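Local coordinates for PKS (Streptomyces sp. CNQ431, PDB 5YDA), which is the broadly selective acyltransferase domain of the splenocin polyketide synthase, which probably transfers acyl building units to an acyl carrier protein, at residues G331-D336 with W363-P368; L382-L387 with P392-T397. All blocks are in the same frame, centred on the assembly; numbering follows the deposited sequence.

Contact 1: G331-D336 with W363-P368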
ATOM      1  N   GLY A 331      16.195   4.459  -7.158  1.00 28.42           N
ATOM      2  CA  GLY A 331      15.687   5.190  -6.017  1.00 24.60           C
ATOM      3  C   GLY A 331      15.320   6.611  -6.358  1.00 25.78           C
ATOM      4  O   GLY A 331      15.408   7.494  -5.497  1.00 26.94           O
ATOM      5  N   ASP A 332      14.899   6.854  -7.597  1.00 27.16           N
ATOM      6  CA  ASP A 332      14.631   8.191  -8.107  1.00 25.81           C
ATOM      7  C   ASP A 332      13.439   8.121  -9.056  1.00 25.32           C
ATOM      8  O   ASP A 332      12.970   7.038  -9.421  1.00 27.38           O
ATOM      9  CB  ASP A 332      15.869   8.744  -8.829  1.00 31.20           C
ATOM     10  CG  ASP A 332      15.927  10.271  -8.846  1.00 34.91           C
ATOM     11  OD1 ASP A 332      14.983  10.951  -8.367  1.00 29.54           O
ATOM     12  OD2 ASP A 332      16.949  10.786  -9.353  1.00 42.74           O
ATOM     13  N   TRP A 333      12.950   9.288  -9.462  1.00 27.99           N
ATOM     14  CA  TRP A 333      11.858   9.354 -10.432  1.00 31.09           C
ATOM     15  C   TRP A 333      12.199   8.604 -11.715  1.00 28.08           C
ATOM     16  O   TRP A 333      13.303   8.730 -12.254  1.00 32.43           O
ATOM     17  CB  TRP A 333      11.533  10.815 -10.739  1.00 27.59           C
ATOM     18  CG  TRP A 333      11.124  11.551  -9.506  1.00 32.58           C
ATOM     19  CD1 TRP A 333      11.903  12.377  -8.742  1.00 31.72           C
ATOM     20  CD2 TRP A 333       9.842  11.493  -8.861  1.00 29.01           C
ATOM     21  NE1 TRP A 333      11.175  12.849  -7.667  1.00 34.87           N
ATOM     22  CE2 TRP A 333       9.910  12.320  -7.717  1.00 31.36           C
ATOM     23  CE3 TRP A 333       8.647  10.822  -9.136  1.00 28.70           C
ATOM     24  CZ2 TRP A 333       8.823  12.497  -6.856  1.00 33.09           C
ATOM     25  CZ3 TRP A 333       7.559  11.007  -8.281  1.00 26.50           C
ATOM     26  CH2 TRP A 333       7.659  11.833  -7.157  1.00 27.32           C
ATOM     27  N   ALA A 334      11.263   7.786 -12.180  1.00 27.95           N
ATOM     28  CA  ALA A 334      11.492   7.044 -13.413  1.00 31.72           C
ATOM     29  C   ALA A 334      11.371   7.982 -14.605  1.00 30.78           C
ATOM     30  O   ALA A 334      10.430   8.781 -14.689  1.00 27.32           O
ATOM     31  CB  ALA A 334      10.497   5.893 -13.549  1.00 26.10           C
ATOM     32  N   THR A 335      12.333   7.891 -15.519  1.00 28.29           N
ATOM     33  CA  THR A 335      12.256   8.652 -16.758  1.00 34.88           C
ATOM     34  C   THR A 335      11.339   7.945 -17.756  1.00 35.69           C
ATOM     35  O   THR A 335      11.096   6.731 -17.669  1.00 30.70           O
ATOM     36  CB  THR A 335      13.645   8.832 -17.381  1.00 33.58           C
ATOM     37  OG1 THR A 335      14.161   7.553 -17.770  1.00 34.80           O
ATOM     38  CG2 THR A 335      14.618   9.471 -16.395  1.00 27.83           C
ATOM     39  N   ASP A 336      10.826   8.727 -18.718  1.00 35.98           N
ATOM     40  CA  ASP A 336      10.061   8.148 -19.820  1.00 29.26           C
ATOM     41  C   ASP A 336      10.851   7.053 -20.518  1.00 29.21           C
ATOM     42  O   ASP A 336      10.296   6.004 -20.868  1.00 32.91           O
ATOM     43  CB  ASP A 336       9.666   9.225 -20.829  1.00 30.00           C
ATOM     44  CG  ASP A 336       8.645  10.191 -20.285  1.00 38.78           C
ATOM     45  OD1 ASP A 336       8.090   9.943 -19.186  1.00 39.87           O
ATOM     46  OD2 ASP A 336       8.390  11.208 -20.964  1.00 42.71           O
ATOM     47  N   TRP A 363       9.690  12.283  -1.116  1.00 33.55           N
ATOM     48  CA  TRP A 363       9.391  13.268  -0.087  1.00 35.71           C
ATOM     49  C   TRP A 363       9.972  14.629  -0.435  1.00 36.17           C
ATOM     50  O   TRP A 363       9.362  15.665  -0.154  1.00 37.53           O
ATOM     51  CB  TRP A 363       9.948  12.783   1.249  1.00 34.11           C
ATOM     52  CG  TRP A 363       9.753  13.775   2.341  1.00 40.27           C
ATOM     53  CD1 TRP A 363      10.690  14.623   2.875  1.00 33.91           C
ATOM     54  CD2 TRP A 363       8.530  14.039   3.026  1.00 34.19           C
ATOM     55  NE1 TRP A 363      10.118  15.389   3.859  1.00 37.55           N
ATOM     56  CE2 TRP A 363       8.794  15.050   3.972  1.00 40.47           C
ATOM     57  CE3 TRP A 363       7.238  13.522   2.927  1.00 27.24           C
ATOM     58  CZ2 TRP A 363       7.811  15.548   4.816  1.00 38.74           C
ATOM     59  CZ3 TRP A 363       6.270  14.010   3.761  1.00 29.55           C
ATOM     60  CH2 TRP A 363       6.555  15.015   4.694  1.00 37.14           C
ATOM     61  N   GLU A 364      11.159  14.643  -1.030  1.00 40.70           N
ATOM     62  CA  GLU A 364      11.862  15.900  -1.225  1.00 42.46           C
ATOM     63  C   GLU A 364      11.196  16.754  -2.296  1.00 45.22           C
ATOM     64  O   GLU A 364      11.241  17.984  -2.217  1.00 49.39           O
ATOM     65  CB  GLU A 364      13.322  15.616  -1.567  1.00 42.02           C
ATOM     66  CG  GLU A 364      14.254  16.748  -1.208  1.00 56.54           C
ATOM     67  CD  GLU A 364      14.663  17.558  -2.418  1.00 67.54           C
ATOM     68  OE1 GLU A 364      15.055  16.935  -3.431  1.00 70.29           O
ATOM     69  OE2 GLU A 364      14.588  18.811  -2.361  1.00 74.94           O
ATOM     70  N   ARG A 365      10.554  16.135  -3.288  1.00 45.87           N
ATOM     71  CA  ARG A 365       9.864  16.942  -4.286  1.00 44.16           C
ATOM     72  C   ARG A 365       8.494  17.385  -3.796  1.00 46.86           C
ATOM     73  O   ARG A 365       8.152  18.568  -3.890  1.00 50.97           O
ATOM     74  CB  ARG A 365       9.729  16.183  -5.604  1.00 42.66           C
ATOM     75  CG  ARG A 365       9.778  17.107  -6.803  1.00 47.67           C
ATOM     76  CD  ARG A 365       9.845  16.349  -8.104  1.00 44.91           C
ATOM     77  NE  ARG A 365       8.577  15.701  -8.429  1.00 40.19           N
ATOM     78  CZ  ARG A 365       8.424  14.874  -9.462  1.00 44.37           C
ATOM     79  NH1 ARG A 365       9.462  14.603 -10.251  1.00 37.80           N
ATOM     80  NH2 ARG A 365       7.241  14.319  -9.706  1.00 40.35           N
ATOM     81  N   GLU A 366       7.701  16.457  -3.256  1.00 45.06           N
ATOM     82  CA  GLU A 366       6.289  16.725  -2.990  1.00 46.54           C
ATOM     83  C   GLU A 366       5.959  16.965  -1.519  1.00 45.03           C
ATOM     84  O   GLU A 366       4.963  17.637  -1.231  1.00 46.17           O
ATOM     85  CB  GLU A 366       5.420  15.560  -3.498  1.00 45.01           C
ATOM     86  CG  GLU A 366       5.767  15.029  -4.895  1.00 46.06           C
ATOM     87  CD  GLU A 366       5.252  15.931  -6.016  1.00 53.51           C
ATOM     88  OE1 GLU A 366       5.526  15.633  -7.200  1.00 56.70           O
ATOM     89  OE2 GLU A 366       4.567  16.933  -5.718  1.00 59.27           O
ATOM     90  N   ARG A 367       6.756  16.432  -0.586  1.00 39.51           N
ATOM     91  CA  ARG A 367       6.355  16.308   0.814  1.00 36.84           C
ATOM     92  C   ARG A 367       4.903  15.843   0.937  1.00 35.95           C
ATOM     93  O   ARG A 367       4.116  16.428   1.692  1.00 33.98           O
ATOM     94  CB  ARG A 367       6.594  17.627   1.550  1.00 36.75           C
ATOM     95  CG  ARG A 367       8.088  17.816   1.874  1.00 46.24           C
ATOM     96  CD  ARG A 367       8.418  19.139   2.539  1.00 51.11           C
ATOM     97  NE  ARG A 367       7.468  19.470   3.592  1.00 55.12           N
ATOM     98  CZ  ARG A 367       7.669  19.239   4.888  1.00 63.83           C
ATOM     99  NH1 ARG A 367       8.796  18.667   5.309  1.00 57.76           N
ATOM    100  NH2 ARG A 367       6.735  19.582   5.767  1.00 62.24           N
ATOM    101  N   PRO A 368       4.521  14.768   0.249  1.00 32.44           N
ATOM    102  CA  PRO A 368       3.106  14.406   0.174  1.00 29.30           C
ATOM    103  C   PRO A 368       2.655  13.584   1.375  1.00 28.24           C
ATOM    104  O   PRO A 368       3.459  13.017   2.116  1.00 25.42           O
ATOM    105  CB  PRO A 368       3.041  13.581  -1.110  1.00 28.75           C
ATOM    106  CG  PRO A 368       4.364  12.863  -1.117  1.00 33.07           C
ATOM    107  CD  PRO A 368       5.368  13.768  -0.427  1.00 29.14           C
TER
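Glu366 OE1 is gripped by two nitrogens of Arg365, NE and NH2, each 3.3 Å away, and this neighbour-to-neighbour salt bridge steadies the guanidinium that meets Trp333 across the contact. The NH2 bond is the weak member of the pair. OE1 lies at the edge of the guanidinium, in its plane, while Trp333 covers one face. There the guanidinium lies flat on the indole, a parallel stack with cation-pi character, the planes differing by only 4°. Arg365 CZ stands 3.5 Å from the centroid of the six-membered ring of Trp333. Arg365 NH1 comes within 3.4 Å of Trp333 CD2. The cation-pi attraction suits an arginine at this surface, because its flat charged group can cover the indole while its edge stays available to Glu366. A bend at chi3 (72°) folds the chain back over the ring.

In the acyltransferase fold this joins the edge strand 332-333 of the mixed sheet to the C-terminal end of helix 355-366. Trp333 reaches across with CG anti to its carbonyl carbon (chi1 -60°), and its side chain also packs on Leu362 of the same helix and on Val326 of the adjoining strand. The aliphatic part of Glu366 adds a looser touch, CG lying 4.3 Å from Trp333 CH2. The helix stops just beyond: Arg367 adopts positive phi, while its N still donates to Trp363 O at 2.8 Å.

Contact 2: L382-L387 with P392-T397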
ATOM      1  N   LEU A 382       8.815   1.840   7.128  1.00 19.86           N
ATOM      2  CA  LEU A 382      10.055   2.173   6.431  1.00 21.72           C
ATOM      3  C   LEU A 382      10.125   3.666   6.132  1.00 23.33           C
ATOM      4  O   LEU A 382      11.183   4.293   6.292  1.00 21.26           O
ATOM      5  CB  LEU A 382      10.175   1.364   5.135  1.00 21.45           C
ATOM      6  CG  LEU A 382      10.125  -0.168   5.254  1.00 25.90           C
ATOM      7  CD1 LEU A 382      10.035  -0.811   3.841  1.00 17.93           C
ATOM      8  CD2 LEU A 382      11.336  -0.718   6.077  1.00 18.81           C
ATOM      9  N   ALA A 383       8.998   4.255   5.706  1.00 25.12           N
ATOM     10  CA  ALA A 383       8.970   5.681   5.395  1.00 24.10           C
ATOM     11  C   ALA A 383       9.195   6.518   6.649  1.00 24.73           C
ATOM     12  O   ALA A 383       9.936   7.505   6.612  1.00 26.23           O
ATOM     13  CB  ALA A 383       7.640   6.054   4.728  1.00 19.25           C
ATOM     14  N   ARG A 384       8.564   6.142   7.767  1.00 22.39           N
ATOM     15  CA  ARG A 384       8.770   6.886   9.006  1.00 23.82           C
ATOM     16  C   ARG A 384      10.228   6.812   9.451  1.00 25.16           C
ATOM     17  O   ARG A 384      10.789   7.808   9.917  1.00 23.39           O
ATOM     18  CB  ARG A 384       7.840   6.360  10.104  1.00 26.10           C
ATOM     19  CG  ARG A 384       6.360   6.667   9.896  1.00 26.39           C
ATOM     20  CD  ARG A 384       5.678   6.830  11.229  1.00 39.29           C
ATOM     21  NE  ARG A 384       4.217   6.736  11.155  1.00 43.74           N
ATOM     22  CZ  ARG A 384       3.512   5.603  11.227  1.00 40.52           C
ATOM     23  NH1 ARG A 384       2.196   5.677  11.154  1.00 37.88           N
ATOM     24  NH2 ARG A 384       4.099   4.398  11.376  1.00 31.56           N
ATOM     25  N   ALA A 385      10.858   5.642   9.310  1.00 23.68           N
ATOM     26  CA  ALA A 385      12.266   5.510   9.677  1.00 22.48           C
ATOM     27  C   ALA A 385      13.150   6.386   8.798  1.00 27.21           C
ATOM     28  O   ALA A 385      14.038   7.084   9.298  1.00 30.75           O
ATOM     29  CB  ALA A 385      12.709   4.046   9.583  1.00 21.66           C
ATOM     30  N   ARG A 386      12.916   6.378   7.482  1.00 25.18           N
ATOM     31  CA  ARG A 386      13.769   7.153   6.588  1.00 24.56           C
ATOM     32  C   ARG A 386      13.511   8.653   6.701  1.00 27.68           C
ATOM     33  O   ARG A 386      14.428   9.451   6.491  1.00 31.21           O
ATOM     34  CB  ARG A 386      13.564   6.704   5.137  1.00 23.32           C
ATOM     35  CG  ARG A 386      14.433   7.456   4.127  1.00 25.19           C
ATOM     36  CD  ARG A 386      15.935   7.340   4.481  1.00 24.12           C
ATOM     37  NE  ARG A 386      16.777   7.954   3.457  1.00 26.41           N
ATOM     38  CZ  ARG A 386      17.004   9.266   3.361  1.00 36.80           C
ATOM     39  NH1 ARG A 386      16.454  10.114   4.231  1.00 32.13           N
ATOM     40  NH2 ARG A 386      17.776   9.743   2.389  1.00 36.68           N
ATOM     41  N   LEU A 387      12.280   9.055   7.006  1.00 25.15           N
ATOM     42  CA  LEU A 387      11.861  10.450   6.955  1.00 31.13           C
ATOM     43  C   LEU A 387      11.797  11.100   8.333  1.00 33.42           C
ATOM     44  O   LEU A 387      11.264  12.200   8.464  1.00 38.32           O
ATOM     45  CB  LEU A 387      10.495  10.563   6.276  1.00 27.72           C
ATOM     46  CG  LEU A 387      10.391  10.802   4.773  1.00 33.90           C
ATOM     47  CD1 LEU A 387      11.669  10.471   4.061  1.00 30.24           C
ATOM     48  CD2 LEU A 387       9.224  10.029   4.185  1.00 25.76           C
ATOM     49  N   PRO A 392       6.281  13.277   8.352  1.00 32.95           N
ATOM     50  CA  PRO A 392       5.359  12.846   7.293  1.00 34.81           C
ATOM     51  C   PRO A 392       3.997  12.512   7.887  1.00 28.98           C
ATOM     52  O   PRO A 392       3.892  12.057   9.028  1.00 26.42           O
ATOM     53  CB  PRO A 392       6.037  11.600   6.716  1.00 31.78           C
ATOM     54  CG  PRO A 392       6.673  11.000   7.900  1.00 27.57           C
ATOM     55  CD  PRO A 392       7.206  12.190   8.714  1.00 29.44           C
ATOM     56  N   VAL A 393       2.947  12.794   7.127  1.00 26.84           N
ATOM     57  CA  VAL A 393       1.614  12.298   7.442  1.00 22.57           C
ATOM     58  C   VAL A 393       1.422  11.008   6.666  1.00 26.60           C
ATOM     59  O   VAL A 393       1.628  10.970   5.446  1.00 26.28           O
ATOM     60  CB  VAL A 393       0.526  13.321   7.089  1.00 25.59           C
ATOM     61  CG1 VAL A 393      -0.864  12.774   7.446  1.00 22.68           C
ATOM     62  CG2 VAL A 393       0.779  14.628   7.799  1.00 25.57           C
ATOM     63  N   THR A 394       1.077   9.938   7.372  1.00 21.75           N
ATOM     64  CA  THR A 394       0.908   8.643   6.743  1.00 24.46           C
ATOM     65  C   THR A 394      -0.510   8.175   7.002  1.00 23.91           C
ATOM     66  O   THR A 394      -1.129   8.529   8.013  1.00 22.96           O
ATOM     67  CB  THR A 394       1.930   7.586   7.250  1.00 25.39           C
ATOM     68  OG1 THR A 394       1.711   7.300   8.638  1.00 22.31           O
ATOM     69  CG2 THR A 394       3.359   8.081   7.052  1.00 28.22           C
ATOM     70  N   VAL A 395      -1.029   7.422   6.046  1.00 19.80           N
ATOM     71  CA  VAL A 395      -2.394   6.930   6.091  1.00 23.50           C
ATOM     72  C   VAL A 395      -2.357   5.468   5.716  1.00 23.59           C
ATOM     73  O   VAL A 395      -1.720   5.084   4.729  1.00 24.05           O
ATOM     74  CB  VAL A 395      -3.332   7.685   5.135  1.00 23.47           C
ATOM     75  CG1 VAL A 395      -4.699   6.984   5.088  1.00 22.08           C
ATOM     76  CG2 VAL A 395      -3.456   9.142   5.546  1.00 21.09           C
ATOM     77  N   THR A 396      -3.040   4.666   6.493  1.00 21.06           N
ATOM     78  CA  THR A 396      -3.096   3.243   6.274  1.00 24.63           C
ATOM     79  C   THR A 396      -4.499   2.887   5.797  1.00 23.51           C
ATOM     80  O   THR A 396      -5.481   3.555   6.128  1.00 22.13           O
ATOM     81  CB  THR A 396      -2.671   2.529   7.563  1.00 22.14           C
ATOM     82  OG1 THR A 396      -1.515   1.741   7.273  1.00 38.70           O
ATOM     83  CG2 THR A 396      -3.756   1.694   8.145  1.00 25.78           C
ATOM     84  N   THR A 397      -4.586   1.834   5.013  1.00 20.79           N
ATOM     85  CA  THR A 397      -5.730   1.656   4.144  1.00 24.32           C
ATOM     86  C   THR A 397      -6.353   0.261   4.226  1.00 24.58           C
ATOM     87  O   THR A 397      -7.536   0.105   3.896  1.00 21.70           O
ATOM     88  CB  THR A 397      -5.272   2.020   2.715  1.00 25.48           C
ATOM     89  OG1 THR A 397      -6.019   3.119   2.191  1.00 29.81           O
ATOM     90  CG2 THR A 397      -5.225   0.887   1.794  1.00 19.18           C
TER
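Pro392, Thr394 and Arg384 bury the most surface where helix 378-387 faces strand 394-395, within a beta-alpha-beta crossover. The unit runs from strand 369-372 through the helix to strand 394-395, which lies parallel to the first and forms one edge of the mixed sheet of the acyltransferase domain.

Pro392 comes at the turn into the strand. Its ring meets the last part of the helix, CG lying 4.2 Å from Leu387 CB and CD 4.1 Å from Leu387 O. A proline suits this place: it offers a compact apolar ring to the leucine and has no N-H that would need a partner. Trp363 of helix 355-366 touches both residues, and Leu387 also rests on Ile359 and Leu370, so the end of the helix is packed from several directions. One turn earlier, small Ala383 is directed at the strand and lies against Leu370, which lets the helix sit close over the sheet.

Thr394 also points toward the helix, whereas Val393 and Val395 point away from it, Val395 packing on Ala414, Arg417 and Leu418 of helix 407-420. A beta-branched threonine suits a strand, and here gives a methyl and a hydroxyl on the helix-facing side. With chi1 at 65°, OG1 stands in the crowded position between the backbone N and the carbonyl carbon, while CG2 lies beside the N; Leu370 is packed against this side chain too.

Arg384 starts out along the helix flank, and its long chain, slightly bent at chi2, carries the guanidinium over to the threonine hydroxyl. Because it also touches a crystal neighbour, its pose may owe something to the lattice. Thr394 OG1 approaches the guanidinium obliquely, 3.0 Å from Arg384 NH1 and 3.6 Å from both NE and CZ.

From the N terminus, contact 1 comes first: between 331-336 and 363-368 run 26 mostly helical residues, the last of them already in helix 355-366, closing a long loop. The chain then enters strand 369-372 and helix 378-387, and after only four intervening residues segment 392-397, which carries strand 394-395, closes a short loop in contact 2. The two lie in series, neither nested nor crossed, with centres about 15 Å apart. Their strands are the two outermost of one mixed sheet. Helix 355-366 links them: Trp363, from the second segment of contact 1, puts CH2 3.6 Å from Pro392 CA and CG 3.9 Å from Leu387 CG, packing against both segments of contact 2.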